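Local coordinates for extrinsic protein in photosystem II (Chaetoceros gracilis, PDB 4K7B), which probably associates with the photosystem II core of this marine centric diatom as an extrinsic subunit, at residues K57-A60 with I61-N65; S81-D84 with A85-A89. All coordinates share one frame; numbering follows the deposited sequence. Where two conformers were deposited one is given.

Contact 1: K57-A60 with I61-N65; sequences KNAA and IAQTN
Thr64 and Ala60 meet through two hydrogen bonds that converge on one carbonyl. Thr64 OG1 gives its proton to Ala60 O at 2.8 Å, while the backbone N of Thr64 reaches that same Ala60 O at 2.9 Å. The two donors arrive from opposite faces of the carbonyl plane, the hydroxyl tilted 34° from it, so the oxygen is gripped on both sides. The torsion explains the hydroxyl's reach: OG1 lies beside the backbone N and anti to the carbonyl carbon (chi1 -59°), which turns it back toward the preceding turn. Gln63 starts with the same first torsion, and its extended chain runs back past Ala59. Its CG and CD both lie 3.2 Å from Ala59 O, which accepts the bond from Gln63 N, and the amide end passes alongside until NE2 is 4.0 Å from Ala59 CB. Next to the Thr64-Ala60 pair, one turn back, the extended Lys57 chain crosses the Ile61 branch at an angle; Lys57 CG and Ile61 CD1 approach to 4.1 Å, an apolar touch between the base of the lysine and the end of the isoleucine. Beneath these side chains runs the regular i to i+4 ladder of an alpha-helix, with Ile61 N to Lys57 O at 2.9 Å and Ala62 N bonded likewise to Asn58 O. A second shell positions two polar ends: Asn46 ND2 is hydrogen-bonded to Thr64 OG1 and Asn90 ND2 to Gln63 OE1. Lys57 NZ has a weak hydrogen bond with Ser47 OG. This part of helix 54-73 lies at the surface, with Ala60 and Thr64 against helix 39-49 through Asn46 and Phe42, and with Gln63 and Thr64 against Tyr86 of helix 76-89.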
loop_
_atom_site.group_PDB
_atom_site.type_symbol
_atom_site.label_atom_id
_atom_site.label_comp_id
_atom_site.label_asym_id
_atom_site.label_seq_id
_atom_site.Cartn_x
_atom_site.Cartn_y
_atom_site.Cartn_z
ATOM N N LYS A 57 -11.958 -0.270 10.012
ATOM C CA LYS A 57 -11.029 0.844 10.139
ATOM C C LYS A 57 -9.990 0.572 11.227
ATOM O O LYS A 57 -8.802 0.763 11.002
ATOM C CB LYS A 57 -11.760 2.156 10.409
ATOM C CG LYS A 57 -10.838 3.370 10.309
ATOM C CD LYS A 57 -11.598 4.669 10.342
ATOM C CE LYS A 57 -10.641 5.861 10.317
ATOM N NZ LYS A 57 -11.369 7.146 10.436
ATOM N N ASN A 58 -10.434 0.116 12.391
ATOM C CA ASN A 58 -9.489 -0.157 13.473
ATOM C C ASN A 58 -8.475 -1.223 13.048
ATOM O O ASN A 58 -7.270 -1.099 13.365
ATOM C CB ASN A 58 -10.207 -0.573 14.768
ATOM C CG ASN A 58 -10.682 0.623 15.607
ATOM O OD1 ASN A 58 -10.223 1.752 15.440
ATOM N ND2 ASN A 58 -11.598 0.362 16.530
ATOM N N ALA A 59 -8.943 -2.238 12.320
ATOM C CA ALA A 59 -8.048 -3.288 11.837
ATOM C C ALA A 59 -7.031 -2.725 10.853
ATOM O O ALA A 59 -5.849 -3.073 10.900
ATOM C CB ALA A 59 -8.838 -4.409 11.185
ATOM N N ALA A 60 -7.501 -1.852 9.972
ATOM C CA ALA A 60 -6.637 -1.259 8.959
ATOM C C ALA A 60 -5.567 -0.381 9.584
ATOM O O ALA A 60 -4.414 -0.395 9.140
ATOM C CB ALA A 60 -7.472 -0.473 7.941
ATOM N N ILE A 61 -5.950 0.378 10.611
ATOM C CA ILE A 61 -5.001 1.206 11.340
ATOM C C ILE A 61 -3.973 0.316 12.031
ATOM O O ILE A 61 -2.773 0.585 11.964
ATOM C CB ILE A 61 -5.733 2.118 12.350
ATOM C CG1 ILE A 61 -6.469 3.238 11.613
ATOM C CG2 ILE A 61 -4.756 2.700 13.379
ATOM C CD1 ILE A 61 -7.424 4.036 12.485
ATOM N N ALA A 62 -4.426 -0.766 12.668
ATOM C CA ALA A 62 -3.473 -1.693 13.281
ATOM C C ALA A 62 -2.475 -2.302 12.276
ATOM O O ALA A 62 -1.274 -2.413 12.573
ATOM C CB ALA A 62 -4.201 -2.786 14.073
ATOM N N GLN A 63 -2.965 -2.679 11.098
ATOM C CA GLN A 63 -2.110 -3.275 10.065
ATOM C C GLN A 63 -1.115 -2.250 9.520
ATOM O O GLN A 63 0.051 -2.567 9.197
ATOM C CB GLN A 63 -2.983 -3.855 8.943
ATOM C CG GLN A 63 -3.821 -5.044 9.412
ATOM C CD GLN A 63 -5.097 -5.238 8.612
ATOM O OE1 GLN A 63 -5.354 -4.534 7.634
ATOM N NE2 GLN A 63 -5.914 -6.195 9.037
ATOM N N THR A 64 -1.577 -1.004 9.440
ATOM C CA THR A 64 -0.703 0.100 9.033
ATOM C C THR A 64 0.426 0.294 10.053
ATOM O O THR A 64 1.627 0.395 9.699
ATOM C CB THR A 64 -1.508 1.401 8.873
ATOM O OG1 THR A 64 -2.531 1.200 7.876
ATOM C CG2 THR A 64 -0.607 2.556 8.445
ATOM N N ASN A 65 0.036 0.320 11.327
ATOM C CA ASN A 65 1.015 0.435 12.398
ATOM C C ASN A 65 2.025 -0.704 12.318
ATOM O O ASN A 65 3.215 -0.505 12.552
ATOM C CB ASN A 65 0.352 0.435 13.771
ATOM C CG ASN A 65 -0.330 1.763 14.111
ATOM O OD1 ASN A 65 -0.028 2.802 13.544
ATOM N ND2 ASN A 65 -1.263 1.718 15.057
#

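Contact 2: S81-D84 with A85-A89; sequences SAYD and AYMAA
A Met-aromatic contact one helical turn apart joins Tyr83 to Met87 on helix 76-89, in the all-helical Psb31 fold. The two side chains run side by side in the same direction, and Met87 CG lies over one face of the tyrosine ring. The sulfur is 3.9 Å from the Tyr83 ring centroid but 32° off the ring normal, hence oblique and displaced toward the hydroxyl end. Tyr83 brings its ring alongside by setting CG anti to the backbone N (chi1 171°), and the bend at the end of Met87 (chi3 57°) turns its methyl aside. Below them Met87 N donates to Tyr83 O at 2.9 Å. Ala85, Tyr86 and Ala88 repeat that backbone pattern with Ser81, Ala82 and Asp84. Outside the pair, Tyr83 OH is hydrogen-bonded to Ile20 O, which fixes the hydroxyl end in the interior near Leu23 and Val27. Asp84, on the more open side, is paired through OD2 with Lys80 in a salt bridge one turn earlier. The closest approach between the two side chains is Met87 SD to Tyr83 CZ, at 3.3 Å.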
loop_
_atom_site.group_PDB
_atom_site.type_symbol
_atom_site.label_atom_id
_atom_site.label_comp_id
_atom_site.label_asym_id
_atom_site.label_seq_id
_atom_site.Cartn_x
_atom_site.Cartn_y
_atom_site.Cartn_z
ATOM N N SER A 81 5.957 -8.798 4.725
ATOM C CA SER A 81 4.880 -9.575 5.338
ATOM C C SER A 81 3.726 -8.679 5.787
ATOM O O SER A 81 2.547 -8.983 5.516
ATOM C CB SER A 81 5.407 -10.374 6.531
ATOM O OG SER A 81 4.379 -11.162 7.104
ATOM N N ALA A 82 4.060 -7.587 6.466
ATOM C CA ALA A 82 3.036 -6.657 6.956
ATOM C C ALA A 82 2.280 -5.969 5.815
ATOM O O ALA A 82 1.062 -5.789 5.877
ATOM C CB ALA A 82 3.660 -5.623 7.892
ATOM N N TYR A 83 3.020 -5.587 4.778
ATOM C CA TYR A 83 2.463 -4.927 3.599
ATOM C C TYR A 83 1.488 -5.842 2.867
ATOM O O TYR A 83 0.360 -5.449 2.537
ATOM C CB TYR A 83 3.627 -4.521 2.692
ATOM C CG TYR A 83 3.259 -4.000 1.322
ATOM C CD1 TYR A 83 3.478 -4.780 0.189
ATOM C CD2 TYR A 83 2.735 -2.725 1.156
ATOM C CE1 TYR A 83 3.179 -4.309 -1.070
ATOM C CE2 TYR A 83 2.415 -2.246 -0.120
ATOM C CZ TYR A 83 2.645 -3.049 -1.218
ATOM O OH TYR A 83 2.348 -2.583 -2.473
ATOM N N ASP A 84 1.933 -7.073 2.616
ATOM C CA ASP A 84 1.082 -8.065 1.978
ATOM C C ASP A 84 -0.152 -8.353 2.837
ATOM O O ASP A 84 -1.253 -8.503 2.307
ATOM C CB ASP A 84 1.848 -9.365 1.719
ATOM C CG ASP A 84 2.925 -9.218 0.658
ATOM O OD1 ASP A 84 2.912 -8.213 -0.093
ATOM O OD2 ASP A 84 3.791 -10.121 0.576
ATOM N N ALA A 85 0.021 -8.433 4.151
ATOM C CA ALA A 85 -1.122 -8.696 5.030
ATOM C C ALA A 85 -2.146 -7.565 4.967
ATOM O O ALA A 85 -3.360 -7.811 4.932
ATOM C CB ALA A 85 -0.661 -8.919 6.467
ATOM N N TYR A 86 -1.653 -6.330 4.943
ATOM C CA TYR A 86 -2.512 -5.157 4.852
ATOM C C TYR A 86 -3.286 -5.162 3.535
ATOM O O TYR A 86 -4.506 -4.954 3.504
ATOM C CB TYR A 86 -1.666 -3.889 4.975
ATOM C CG TYR A 86 -2.408 -2.590 4.760
ATOM C CD1 TYR A 86 -3.231 -2.065 5.741
ATOM C CD2 TYR A 86 -2.270 -1.877 3.574
ATOM C CE1 TYR A 86 -3.899 -0.870 5.555
ATOM C CE2 TYR A 86 -2.944 -0.680 3.373
ATOM C CZ TYR A 86 -3.754 -0.182 4.371
ATOM O OH TYR A 86 -4.417 1.005 4.197
ATOM N N MET A 87 -2.580 -5.400 2.437
ATOM C CA MET A 87 -3.280 -5.447 1.163
ATOM C C MET A 87 -4.315 -6.552 1.080
ATOM O O MET A 87 -5.438 -6.319 0.618
ATOM C CB MET A 87 -2.298 -5.505 0.008
ATOM C CG MET A 87 -1.660 -4.138 -0.200
ATOM S SD MET A 87 -0.511 -4.093 -1.554
ATOM C CE MET A 87 -1.540 -4.651 -2.907
ATOM N N ALA A 88 -3.958 -7.747 1.543
ATOM C CA ALA A 88 -4.886 -8.871 1.464
ATOM C C ALA A 88 -6.118 -8.621 2.328
ATOM O O ALA A 88 -7.247 -8.879 1.903
ATOM C CB ALA A 88 -4.199 -10.154 1.882
ATOM N N ALA A 89 -5.903 -8.099 3.532
ATOM C CA ALA A 89 -7.006 -7.902 4.469
ATOM C C ALA A 89 -7.961 -6.816 4.000
ATOM O O ALA A 89 -9.132 -6.801 4.374
ATOM C CB ALA A 89 -6.469 -7.570 5.859
#

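Contact 1 and contact 2 lie on consecutive helices, 54-73 and 76-89, of the Psb31 fold, contact 1 coming first in the chain. Their centres are about 11 Å apart, and the helices touch directly: Tyr86 CE1 packs 3.4 Å from Thr64 OG1, and Gln63 NE2 lies 3.5 Å from Ala89 CB. Tyr86 OH is hydrogen-bonded to Asn46 OD1, and Tyr86 O to Asn90 ND2; these two asparagines also serve contact 1. Helices 39-49, 54-73 and 76-89 are therefore joined here through Asn46, with Asn90, just past the end of helix 76-89, joining the last two in a small polar network beside apolar packing.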